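Local coordinates for protein lyase/mutase (PDB 4LSB) that is probably a lyase or mutase enzyme, built as a TIM barrel of parallel strands and surrounding helices with a magnesium ion bound in the model, at residues Gly122-Ala127 / Glu143-Ala148; Tyr136-Ser141 / Thr178-Val183; Leu161-Glu166 / Ala188-Leu193; Asn167-Arg172 / Tyr194-Thr199. All coordinates share one frame; numbering follows the deposited sequence.

How the interactions relate
Following the chain from the N terminus, interaction 1 opens on strand 121-125 and closes the short loop back to helix 138-153, the first half of a beta-alpha-beta unit. Interaction 2 starts before that loop is complete and reaches forward to helix 175-187, so it crosses interaction 1, joining successive helices of the barrel's outer layer. Interaction 3 opens after interaction 1 has closed and pairs strand 160-164 with strand 192-194 across helix 175-187; it also crosses interaction 2. Interaction 4 crosses interactions 2 and 3 and ties together the loops that follow those two strands. Together the contacts link sheet, helices and strand-end loops in one sector of the barrel.

Interaction 1: residues Gly122-Ala127 / Glu143-Ala148; sequences GSIEDA and ERIAAA
R144 NH2 is gripped by two carbonyl oxygens: it donates to E125 O at 2.9 Å across this contact, and it also bonds N98 O in a neighbouring loop. The bond to E125 O is bent at the hydrogen (137°), yet the nitrogen lies nearly along the C=O axis and the oxygen sits at the edge of the guanidinium, near its plane. A bend in the arginine chain (chi3 52°) turns NE back from the extended path as the side chain leaves helix 138-153 for E125 on strand 121-125. The other amino group, NH1, bonds G101 O and D102 O, and the ring of Y136 adds a cation-pi contact. Beside this polar grip lies an apolar one. I124 points at the helix, and I145 CD1 comes to 4.0 Å from its CB, the two side chains passing alongside one another, pointing opposite ways. One turn on, A148 CB stands 4.3 Å from I124 CG1. Strand and helix axes run nearly antiparallel, as expected within a beta-alpha-beta unit of a TIM barrel. The side chain of E125 points away from the helix, and its nearest atom is about 4 Å from the magnesium ion. A buried positive charge is thus met by four backbone carbonyls and an aromatic ring, whose combined dipoles and pi density probably stabilise it.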
loop_
_atom_site.group_PDB
_atom_site.type_symbol
_atom_site.label_atom_id
_atom_site.label_comp_id
_atom_site.label_asym_id
_atom_site.label_seq_id
_atom_site.Cartn_x
_atom_site.Cartn_y
_atom_site.Cartn_z
ATOM N N GLY B 122 -9.163 -14.499 15.001
ATOM C CA GLY B 122 -9.935 -13.929 13.872
ATOM C C GLY B 122 -11.381 -13.665 14.207
ATOM O O GLY B 122 -11.857 -14.134 15.226
ATOM N N SER B 123 -12.062 -12.926 13.313
ATOM C CA SER B 123 -13.442 -12.491 13.457
ATOM C C SER B 123 -14.400 -13.153 12.472
ATOM O O SER B 123 -14.107 -13.261 11.275
ATOM C CB SER B 123 -13.578 -10.962 13.265
ATOM O OG SER B 123 -13.165 -10.470 11.980
ATOM N N ILE B 124 -15.559 -13.521 12.975
ATOM C CA ILE B 124 -16.658 -14.037 12.158
ATOM C C ILE B 124 -17.852 -13.157 12.407
ATOM O O ILE B 124 -18.330 -13.048 13.532
ATOM C CB ILE B 124 -17.014 -15.502 12.485
ATOM C CG1 ILE B 124 -15.844 -16.438 12.185
ATOM C CG2 ILE B 124 -18.203 -15.984 11.668
ATOM C CD1 ILE B 124 -15.398 -16.533 10.718
ATOM N N GLU B 125 -18.341 -12.550 11.337
ATOM C CA GLU B 125 -19.471 -11.657 11.458
ATOM C C GLU B 125 -20.785 -12.275 11.036
ATOM O O GLU B 125 -20.811 -13.293 10.319
ATOM C CB GLU B 125 -19.211 -10.366 10.701
ATOM C CG GLU B 125 -19.099 -10.515 9.215
ATOM C CD GLU B 125 -18.324 -9.379 8.545
ATOM O OE1 GLU B 125 -17.263 -8.900 9.030
ATOM O OE2 GLU B 125 -18.781 -9.003 7.461
ATOM N N ASP B 126 -21.879 -11.661 11.470
ATOM C CA ASP B 126 -23.255 -12.161 11.147
ATOM C C ASP B 126 -23.973 -11.401 10.019
ATOM O O ASP B 126 -25.185 -11.313 9.997
ATOM C CB ASP B 126 -24.105 -12.204 12.431
ATOM C CG ASP B 126 -24.225 -10.824 13.121
ATOM O OD1 ASP B 126 -23.799 -9.867 12.482
ATOM O OD2 ASP B 126 -24.744 -10.729 14.245
ATOM N N ALA B 127 -23.214 -10.823 9.103
ATOM C CA ALA B 127 -23.761 -10.190 7.925
ATOM C C ALA B 127 -23.791 -11.225 6.822
ATOM O O ALA B 127 -22.789 -11.868 6.529
ATOM C CB ALA B 127 -22.940 -8.990 7.486
ATOM N N GLU B 143 -25.297 -20.894 15.808
ATOM C CA GLU B 143 -24.755 -22.182 15.321
ATOM C C GLU B 143 -23.448 -21.988 14.566
ATOM O O GLU B 143 -22.476 -22.790 14.695
ATOM C CB GLU B 143 -25.734 -22.863 14.371
ATOM C CG GLU B 143 -26.320 -24.149 14.875
ATOM C CD GLU B 143 -27.053 -24.901 13.754
ATOM O OE1 GLU B 143 -26.886 -26.146 13.675
ATOM O OE2 GLU B 143 -27.762 -24.242 12.946
ATOM N N ARG B 144 -23.439 -20.925 13.762
ATOM C CA ARG B 144 -22.219 -20.506 13.057
ATOM C C ARG B 144 -21.051 -20.248 14.018
ATOM O O ARG B 144 -19.952 -20.769 13.825
ATOM C CB ARG B 144 -22.473 -19.268 12.191
ATOM C CG ARG B 144 -23.235 -19.553 10.896
ATOM C CD ARG B 144 -23.862 -18.276 10.373
ATOM N NE ARG B 144 -22.880 -17.191 10.272
ATOM C CZ ARG B 144 -22.030 -17.038 9.265
ATOM N NH1 ARG B 144 -22.018 -17.895 8.220
ATOM N NH2 ARG B 144 -21.212 -16.017 9.266
ATOM N N ILE B 145 -21.258 -19.408 15.022
ATOM C CA ILE B 145 -20.175 -19.120 15.995
ATOM C C ILE B 145 -19.777 -20.391 16.766
ATOM O O ILE B 145 -18.610 -20.639 17.032
ATOM C CB ILE B 145 -20.579 -17.998 16.977
ATOM C CG1 ILE B 145 -20.700 -16.677 16.232
ATOM C CG2 ILE B 145 -19.580 -17.879 18.138
ATOM C CD1 ILE B 145 -19.448 -16.200 15.525
ATOM N N ALA B 146 -20.747 -21.232 17.078
ATOM C CA ALA B 146 -20.450 -22.484 17.763
ATOM C C ALA B 146 -19.476 -23.395 16.957
ATOM O O ALA B 146 -18.577 -24.045 17.506
ATOM C CB ALA B 146 -21.735 -23.222 18.048
ATOM N N ALA B 147 -19.643 -23.403 15.657
ATOM C CA ALA B 147 -18.788 -24.169 14.761
ATOM C C ALA B 147 -17.408 -23.533 14.699
ATOM O O ALA B 147 -16.398 -24.238 14.614
ATOM C CB ALA B 147 -19.418 -24.241 13.354
ATOM N N ALA B 148 -17.365 -22.201 14.729
ATOM C CA ALA B 148 -16.077 -21.496 14.711
ATOM C C ALA B 148 -15.319 -21.786 16.011
ATOM O O ALA B 148 -14.130 -22.008 15.984
ATOM C CB ALA B 148 -16.237 -19.990 14.518
#

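Interaction 2: residues Tyr136-Ser141 / Thr178-Val183; sequences YARDAS and TIARLV
The side chains of R138 and R181 cross obliquely between two helices, their guanidinium planes 70° apart, and each arginine reaches over to the other's backbone surroundings. R181, extended from CG to NE, presents the edge of its guanidinium to Y136 O. NH2 donates to this oxygen at 3.0 Å, with the oxygen tilted from the guanidinium plane, while NH1 adds a weak bond to the same atom and a second weak one to S141 OG at 3.2 Å. R138, for its part, has CG anti to its backbone N (chi1 -179°) and lays one guanidinium face over A180, so that NH2 lies 3.3 Å from A180 CB. The arginines touch through their aliphatic parts, R138 CD to R181 CG at 4.1 Å. Their NE atoms remain 5.2 Å apart, and the likely repulsion is probably eased by D177, which forms a salt bridge with R181 NE. Y185 OH also bonds R181 NH1. A137 is the N-cap of helix 138-153, so R181 grips the chain just where that helix starts. The contact therefore bridges the first turn of helix 138-153 and the middle of helix 175-187, whose I179 and L182 pack in turn on helix 201-211.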
loop_
_atom_site.group_PDB
_atom_site.type_symbol
_atom_site.label_atom_id
_atom_site.label_comp_id
_atom_site.label_asym_id
_atom_site.label_seq_id
_atom_site.Cartn_x
_atom_site.Cartn_y
_atom_site.Cartn_z
ATOM N N TYR B 136 -27.861 -12.633 9.663
ATOM C CA TYR B 136 -28.336 -13.998 9.898
ATOM C C TYR B 136 -29.312 -14.040 11.072
ATOM O O TYR B 136 -29.142 -13.332 12.051
ATOM C CB TYR B 136 -27.191 -15.004 10.193
ATOM C CG TYR B 136 -26.251 -15.258 9.045
ATOM C CD1 TYR B 136 -26.581 -16.135 7.994
ATOM C CD2 TYR B 136 -25.033 -14.633 9.004
ATOM C CE1 TYR B 136 -25.709 -16.333 6.941
ATOM C CE2 TYR B 136 -24.160 -14.825 7.964
ATOM C CZ TYR B 136 -24.481 -15.678 6.938
ATOM O OH TYR B 136 -23.579 -15.799 5.915
ATOM N N ALA B 137 -30.309 -14.923 11.000
ATOM C CA ALA B 137 -31.171 -15.181 12.164
ATOM C C ALA B 137 -30.354 -15.634 13.393
ATOM O O ALA B 137 -29.333 -16.323 13.263
ATOM C CB ALA B 137 -32.245 -16.202 11.811
ATOM N N ARG B 138 -30.825 -15.269 14.580
ATOM C CA ARG B 138 -30.144 -15.582 15.847
ATOM C C ARG B 138 -29.684 -17.030 15.971
ATOM O O ARG B 138 -28.566 -17.313 16.405
ATOM C CB ARG B 138 -31.064 -15.251 17.037
ATOM C CG ARG B 138 -30.519 -15.482 18.457
ATOM C CD ARG B 138 -29.819 -14.247 19.054
ATOM N NE ARG B 138 -30.713 -13.237 19.682
ATOM C CZ ARG B 138 -31.130 -13.272 20.953
ATOM N NH1 ARG B 138 -30.772 -14.272 21.762
ATOM N NH2 ARG B 138 -31.916 -12.318 21.436
ATOM N N ASP B 139 -30.570 -17.954 15.648
ATOM C CA ASP B 139 -30.227 -19.371 15.733
ATOM C C ASP B 139 -29.097 -19.729 14.850
ATOM O O ASP B 139 -28.134 -20.387 15.262
ATOM C CB ASP B 139 -31.400 -20.225 15.238
ATOM C CG ASP B 139 -32.385 -20.506 16.305
ATOM O OD1 ASP B 139 -32.080 -20.210 17.490
ATOM O OD2 ASP B 139 -33.459 -21.048 15.951
ATOM N N ALA B 140 -29.265 -19.379 13.586
ATOM C CA ALA B 140 -28.272 -19.677 12.602
ATOM C C ALA B 140 -26.956 -18.986 12.945
ATOM O O ALA B 140 -25.892 -19.580 12.748
ATOM C CB ALA B 140 -28.738 -19.270 11.227
ATOM N N SER B 141 -27.025 -17.738 13.413
ATOM C CA SER B 141 -25.814 -17.009 13.805
ATOM C C SER B 141 -25.010 -17.694 14.902
ATOM O O SER B 141 -23.798 -17.810 14.812
ATOM C CB SER B 141 -26.153 -15.611 14.299
ATOM O OG SER B 141 -26.563 -14.798 13.226
ATOM N N THR B 178 -28.516 -6.172 19.625
ATOM C CA THR B 178 -27.087 -6.257 19.423
ATOM C C THR B 178 -26.433 -6.873 20.665
ATOM O O THR B 178 -25.637 -7.793 20.538
ATOM C CB THR B 178 -26.532 -4.900 19.047
ATOM O OG1 THR B 178 -27.157 -4.433 17.839
ATOM C CG2 THR B 178 -25.010 -4.990 18.818
ATOM N N ILE B 179 -26.753 -6.371 21.862
ATOM C CA ILE B 179 -26.229 -6.974 23.109
ATOM C C ILE B 179 -26.632 -8.413 23.243
ATOM O O ILE B 179 -25.825 -9.245 23.638
ATOM C CB ILE B 179 -26.587 -6.131 24.363
ATOM C CG1 ILE B 179 -25.659 -4.917 24.449
ATOM C CG2 ILE B 179 -26.497 -6.890 25.664
ATOM C CD1 ILE B 179 -26.238 -3.799 25.302
ATOM N N ALA B 180 -27.869 -8.738 22.896
ATOM C CA ALA B 180 -28.347 -10.101 23.094
ATOM C C ALA B 180 -27.566 -11.040 22.212
ATOM O O ALA B 180 -27.189 -12.113 22.622
ATOM C CB ALA B 180 -29.828 -10.210 22.814
ATOM N N ARG B 181 -27.345 -10.654 20.968
ATOM C CA ARG B 181 -26.507 -11.466 20.044
ATOM C C ARG B 181 -25.101 -11.684 20.617
ATOM O O ARG B 181 -24.562 -12.819 20.647
ATOM C CB ARG B 181 -26.434 -10.766 18.699
ATOM C CG ARG B 181 -27.724 -10.919 17.875
ATOM C CD ARG B 181 -27.637 -10.160 16.554
ATOM N NE ARG B 181 -28.828 -10.454 15.748
ATOM C CZ ARG B 181 -29.002 -11.532 14.987
ATOM N NH1 ARG B 181 -28.049 -12.446 14.857
ATOM N NH2 ARG B 181 -30.138 -11.686 14.322
ATOM N N LEU B 182 -24.490 -10.602 21.094
ATOM C CA LEU B 182 -23.114 -10.693 21.585
ATOM C C LEU B 182 -23.053 -11.592 22.770
ATOM O O LEU B 182 -22.124 -12.360 22.917
ATOM C CB LEU B 182 -22.488 -9.349 21.955
ATOM C CG LEU B 182 -22.266 -8.379 20.813
ATOM C CD1 LEU B 182 -21.648 -7.094 21.361
ATOM C CD2 LEU B 182 -21.358 -8.963 19.752
ATOM N N VAL B 183 -24.038 -11.472 23.648
ATOM C CA VAL B 183 -24.115 -12.362 24.804
ATOM C C VAL B 183 -24.301 -13.847 24.358
ATOM O O VAL B 183 -23.731 -14.770 24.925
ATOM C CB VAL B 183 -25.296 -11.932 25.709
ATOM C CG1 VAL B 183 -25.614 -13.018 26.727
ATOM C CG2 VAL B 183 -24.969 -10.621 26.389
#

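Interaction 3: residues Leu161-Glu166 / Ala188-Leu193; sequences LTARCE and AGADVL
L161 begins the pairing with D191: its N-H points at D191 OD2 (2.8 Å, 164°), using the anti lone pair of that oxygen. In D191, chi1 (-58°) puts CG beside the backbone N and anti to the carbonyl carbon, and OD2 reaches L161 N; R153 forms a salt bridge with the same OD2. L161 O then takes two donors, D191 N at 2.8 Å in the carbonyl plane and V192 N at 3.0 Å, tilted from it. At T162 the parallel bridge with V192 is formed. T162 OG1 rests against V192 CB at 3.5 Å and is hydrogen-bonded to R238, while T162 CA makes a C-H...O contact with V192 O. A163 continues the ladder, its N donating to V192 O at 3.0 Å. On the sheet face opposite to that of T162, its methyl CB meets A190 CB at 3.6 Å and L193 CD1 at 4.0 Å, under side chains of the helices such as I145 and Y185. R164 reaches along its own segment to E166, gripping the carboxylate side-on with NE and NH2 in a salt bridge, NE to OE2 being 2.7 Å. G189 meanwhile ends helix 175-187 in a Schellman motif, and the chain returns to the sheet through A190. Adjacent barrel strands are here joined by main-chain bonds, and the D191 carboxylate oxygen that takes the L161 N-H is shared with R153, which should help balance its charge.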
loop_
_atom_site.group_PDB
_atom_site.type_symbol
_atom_site.label_atom_id
_atom_site.label_comp_id
_atom_site.label_asym_id
_atom_site.label_seq_id
_atom_site.Cartn_x
_atom_site.Cartn_y
_atom_site.Cartn_z
ATOM N N LEU B 161 -11.066 -16.071 19.203
ATOM C CA LEU B 161 -12.199 -15.858 18.322
ATOM C C LEU B 161 -12.998 -14.608 18.683
ATOM O O LEU B 161 -13.526 -14.493 19.774
ATOM C CB LEU B 161 -13.153 -17.050 18.229
ATOM C CG LEU B 161 -14.357 -16.840 17.286
ATOM C CD1 LEU B 161 -14.000 -16.900 15.817
ATOM C CD2 LEU B 161 -15.469 -17.854 17.548
ATOM N N THR B 162 -13.071 -13.690 17.721
ATOM C CA THR B 162 -13.921 -12.503 17.848
ATOM C C THR B 162 -15.229 -12.765 17.093
ATOM O O THR B 162 -15.211 -13.055 15.904
ATOM C CB THR B 162 -13.222 -11.245 17.313
ATOM O OG1 THR B 162 -12.009 -11.007 18.009
ATOM C CG2 THR B 162 -14.110 -10.027 17.491
ATOM N N ALA B 163 -16.363 -12.661 17.795
ATOM C CA ALA B 163 -17.652 -12.769 17.189
ATOM C C ALA B 163 -18.187 -11.350 16.972
ATOM O O ALA B 163 -18.185 -10.530 17.910
ATOM C CB ALA B 163 -18.599 -13.554 18.096
ATOM N N ARG B 164 -18.517 -11.052 15.717
ATOM C CA ARG B 164 -19.067 -9.751 15.305
ATOM C C ARG B 164 -20.578 -9.755 15.078
ATOM O O ARG B 164 -21.160 -10.649 14.439
ATOM C CB ARG B 164 -18.375 -9.265 14.025
ATOM C CG ARG B 164 -17.023 -8.604 14.271
ATOM C CD ARG B 164 -16.241 -8.231 13.027
ATOM N NE ARG B 164 -16.972 -7.301 12.178
ATOM C CZ ARG B 164 -16.426 -6.576 11.225
ATOM N NH1 ARG B 164 -15.127 -6.606 10.984
ATOM N NH2 ARG B 164 -17.191 -5.798 10.505
ATOM N N CYS B 165 -21.216 -8.727 15.595
ATOM C CA CYS B 165 -22.620 -8.441 15.295
ATOM C C CYS B 165 -22.684 -7.153 14.474
ATOM O O CYS B 165 -22.226 -6.074 14.916
ATOM C CB CYS B 165 -23.470 -8.333 16.550
ATOM S SG CYS B 165 -25.145 -7.788 16.137
ATOM N N GLU B 166 -23.238 -7.271 13.272
ATOM C CA GLU B 166 -23.119 -6.217 12.293
ATOM C C GLU B 166 -24.341 -5.298 12.216
ATOM O O GLU B 166 -24.433 -4.480 11.315
ATOM C CB GLU B 166 -22.827 -6.820 10.923
ATOM C CG GLU B 166 -21.600 -7.682 10.903
ATOM C CD GLU B 166 -20.323 -6.900 11.153
ATOM O OE1 GLU B 166 -19.952 -6.089 10.277
ATOM O OE2 GLU B 166 -19.675 -7.095 12.208
ATOM N N ALA B 188 -21.874 -19.128 23.378
ATOM C CA ALA B 188 -21.408 -20.157 22.478
ATOM C C ALA B 188 -19.888 -20.423 22.493
ATOM O O ALA B 188 -19.465 -21.401 21.899
ATOM C CB ALA B 188 -21.898 -19.878 21.079
ATOM N N GLY B 189 -19.090 -19.548 23.125
ATOM C CA GLY B 189 -17.639 -19.752 23.341
ATOM C C GLY B 189 -16.739 -18.674 22.714
ATOM O O GLY B 189 -15.514 -18.777 22.703
ATOM N N ALA B 190 -17.338 -17.662 22.091
ATOM C CA ALA B 190 -16.519 -16.552 21.524
ATOM C C ALA B 190 -15.634 -15.890 22.596
ATOM O O ALA B 190 -16.037 -15.712 23.738
ATOM C CB ALA B 190 -17.407 -15.541 20.817
ATOM N N ASP B 191 -14.400 -15.541 22.249
ATOM C CA ASP B 191 -13.480 -14.994 23.252
ATOM C C ASP B 191 -13.563 -13.496 23.359
ATOM O O ASP B 191 -13.306 -12.929 24.407
ATOM C CB ASP B 191 -12.059 -15.373 22.857
ATOM C CG ASP B 191 -11.890 -16.866 22.733
ATOM O OD1 ASP B 191 -11.904 -17.538 23.786
ATOM O OD2 ASP B 191 -11.749 -17.376 21.604
ATOM N N VAL B 192 -13.910 -12.841 22.254
ATOM C CA VAL B 192 -13.941 -11.383 22.183
ATOM C C VAL B 192 -15.184 -11.023 21.420
ATOM O O VAL B 192 -15.580 -11.757 20.509
ATOM C CB VAL B 192 -12.718 -10.798 21.466
ATOM C CG1 VAL B 192 -12.798 -9.274 21.445
ATOM C CG2 VAL B 192 -11.429 -11.273 22.098
ATOM N N LEU B 193 -15.884 -9.991 21.871
ATOM C CA LEU B 193 -17.157 -9.615 21.254
ATOM C C LEU B 193 -17.031 -8.214 20.626
ATOM O O LEU B 193 -16.405 -7.340 21.162
ATOM C CB LEU B 193 -18.317 -9.609 22.270
ATOM C CG LEU B 193 -18.762 -10.955 22.837
ATOM C CD1 LEU B 193 -19.092 -11.970 21.742
ATOM C CD2 LEU B 193 -17.689 -11.462 23.785
#

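Interaction 4: residues Asn167-Arg172 / Tyr194-Thr199; sequences NYLHGR and YAPGIT
The Y168 ring carries I198 on one face: I198 CG1 stands 3.5 Å from the ring centroid, only 5° off the normal, a CH-pi contact directly over the centre. I198 CD1 extends across the same face toward Y168 CE1, at 3.7 Å. The carbonyl oxygens of P196 and G197 approach the tyrosine obliquely, P196 O coming to 3.4 Å from Y168 CB. A second flat group, the Y194 ring, has P196 CD over one face, offset toward the rim. Next to the tyrosine, L169 meets the proline at about a right angle. Its chi1 of -52° sets CG beside the backbone N; CD1 lies 3.8 Å from P196 CG, and CD2 is 3.8 Å from P196 O. G197 has no side chain, and Y168 CB comes to 3.8 Å from its CA; it is the third residue of a type II turn from A195 to I198, where phi is positive. No direct hydrogen bond crosses between the segments. Instead a water accepts from Y168 N at 2.9 Å and donates to P196 O at 2.7 Å, serving both polar backbone atoms. N167 O secures its own loop by accepting from H170 N and R172 N on opposite faces of its plane. These two loops follow strands 160-164 and 192-194, at the strand ends where TIM barrels carry their active sites, and Y168 and I198 both touch L175 of helix 175-187 and E203 of helix 201-211, with P196 resting on R164.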
loop_
_atom_site.group_PDB
_atom_site.type_symbol
_atom_site.label_atom_id
_atom_site.label_comp_id
_atom_site.label_asym_id
_atom_site.label_seq_id
_atom_site.Cartn_x
_atom_site.Cartn_y
_atom_site.Cartn_z
ATOM N N ASN B 167 -25.248 -5.461 13.163
ATOM C CA ASN B 167 -26.510 -4.727 13.211
ATOM C C ASN B 167 -26.410 -3.264 12.859
ATOM O O ASN B 167 -27.167 -2.775 11.995
ATOM C CB ASN B 167 -27.128 -4.842 14.582
ATOM C CG ASN B 167 -28.035 -6.042 14.725
ATOM O OD1 ASN B 167 -28.366 -6.711 13.752
ATOM N ND2 ASN B 167 -28.440 -6.316 15.941
ATOM N N TYR B 168 -25.478 -2.569 13.512
ATOM C CA TYR B 168 -25.373 -1.121 13.369
ATOM C C TYR B 168 -24.834 -0.698 12.021
ATOM O O TYR B 168 -24.945 0.480 11.678
ATOM C CB TYR B 168 -24.500 -0.505 14.487
ATOM C CG TYR B 168 -25.232 -0.265 15.796
ATOM C CD1 TYR B 168 -25.771 -1.323 16.542
ATOM C CD2 TYR B 168 -25.371 1.025 16.301
ATOM C CE1 TYR B 168 -26.426 -1.099 17.737
ATOM C CE2 TYR B 168 -26.023 1.266 17.496
ATOM C CZ TYR B 168 -26.547 0.226 18.213
ATOM O OH TYR B 168 -27.181 0.495 19.376
ATOM N N LEU B 169 -24.217 -1.616 11.275
ATOM C CA LEU B 169 -23.784 -1.296 9.915
ATOM C C LEU B 169 -24.884 -1.542 8.853
ATOM O O LEU B 169 -24.688 -1.189 7.681
ATOM C CB LEU B 169 -22.513 -2.041 9.526
ATOM C CG LEU B 169 -21.302 -1.956 10.477
ATOM C CD1 LEU B 169 -20.152 -2.745 9.864
ATOM C CD2 LEU B 169 -20.850 -0.530 10.765
ATOM N N HIS B 170 -26.019 -2.110 9.235
ATOM C CA HIS B 170 -27.078 -2.426 8.274
ATOM C C HIS B 170 -28.451 -1.865 8.707
ATOM O O HIS B 170 -29.486 -2.534 8.640
ATOM C CB HIS B 170 -27.137 -3.951 8.041
ATOM C CG HIS B 170 -25.904 -4.506 7.400
ATOM N ND1 HIS B 170 -24.784 -4.856 8.125
ATOM C CD2 HIS B 170 -25.592 -4.721 6.098
ATOM C CE1 HIS B 170 -23.839 -5.274 7.299
ATOM N NE2 HIS B 170 -24.305 -5.202 6.064
ATOM N N GLY B 171 -28.448 -0.646 9.208
ATOM C CA GLY B 171 -29.679 0.020 9.622
ATOM C C GLY B 171 -30.461 -0.467 10.828
ATOM O O GLY B 171 -31.491 0.128 11.157
ATOM N N ARG B 172 -29.997 -1.521 11.497
ATOM C CA ARG B 172 -30.608 -1.974 12.764
ATOM C C ARG B 172 -29.791 -1.450 13.964
ATOM O O ARG B 172 -29.076 -2.203 14.636
ATOM C CB ARG B 172 -30.684 -3.502 12.784
ATOM N N TYR B 194 -17.659 -8.010 19.483
ATOM C CA TYR B 194 -17.436 -6.762 18.730
ATOM C C TYR B 194 -18.698 -6.384 17.929
ATOM O O TYR B 194 -19.154 -7.175 17.105
ATOM C CB TYR B 194 -16.231 -6.959 17.827
ATOM C CG TYR B 194 -15.842 -5.905 16.752
ATOM C CD1 TYR B 194 -16.224 -4.572 16.799
ATOM C CD2 TYR B 194 -14.998 -6.281 15.725
ATOM C CE1 TYR B 194 -15.821 -3.670 15.816
ATOM C CE2 TYR B 194 -14.602 -5.399 14.757
ATOM C CZ TYR B 194 -15.020 -4.092 14.810
ATOM O OH TYR B 194 -14.562 -3.261 13.805
ATOM N N ALA B 195 -19.226 -5.180 18.196
ATOM C CA ALA B 195 -20.345 -4.598 17.409
ATOM C C ALA B 195 -19.916 -3.309 16.686
ATOM O O ALA B 195 -19.984 -2.247 17.260
ATOM C CB ALA B 195 -21.507 -4.302 18.326
ATOM N N PRO B 196 -19.462 -3.407 15.437
ATOM C CA PRO B 196 -18.993 -2.204 14.780
ATOM C C PRO B 196 -20.151 -1.234 14.541
ATOM O O PRO B 196 -21.288 -1.658 14.324
ATOM C CB PRO B 196 -18.377 -2.714 13.482
ATOM C CG PRO B 196 -18.963 -4.059 13.280
ATOM C CD PRO B 196 -19.294 -4.601 14.592
ATOM N N GLY B 197 -19.872 0.058 14.650
ATOM C CA GLY B 197 -20.976 1.043 14.558
ATOM C C GLY B 197 -21.527 1.607 15.843
ATOM O O GLY B 197 -22.089 2.693 15.825
ATOM N N ILE B 198 -21.404 0.898 16.962
ATOM C CA ILE B 198 -21.688 1.485 18.271
ATOM C C ILE B 198 -20.541 2.428 18.712
ATOM O O ILE B 198 -19.401 2.004 18.954
ATOM C CB ILE B 198 -21.939 0.433 19.352
ATOM C CG1 ILE B 198 -22.964 -0.581 18.880
ATOM C CG2 ILE B 198 -22.431 1.101 20.628
ATOM C CD1 ILE B 198 -23.506 -1.437 19.997
ATOM N N THR B 199 -20.852 3.721 18.776
ATOM C CA THR B 199 -19.854 4.748 19.036
ATOM C C THR B 199 -20.155 5.558 20.297
ATOM O O THR B 199 -19.267 6.234 20.792
ATOM C CB THR B 199 -19.735 5.747 17.839
ATOM O OG1 THR B 199 -21.043 6.158 17.446
ATOM C CG2 THR B 199 -19.073 5.085 16.623
HETATM O O HOH W 1 -23.142 -3.539 14.986
#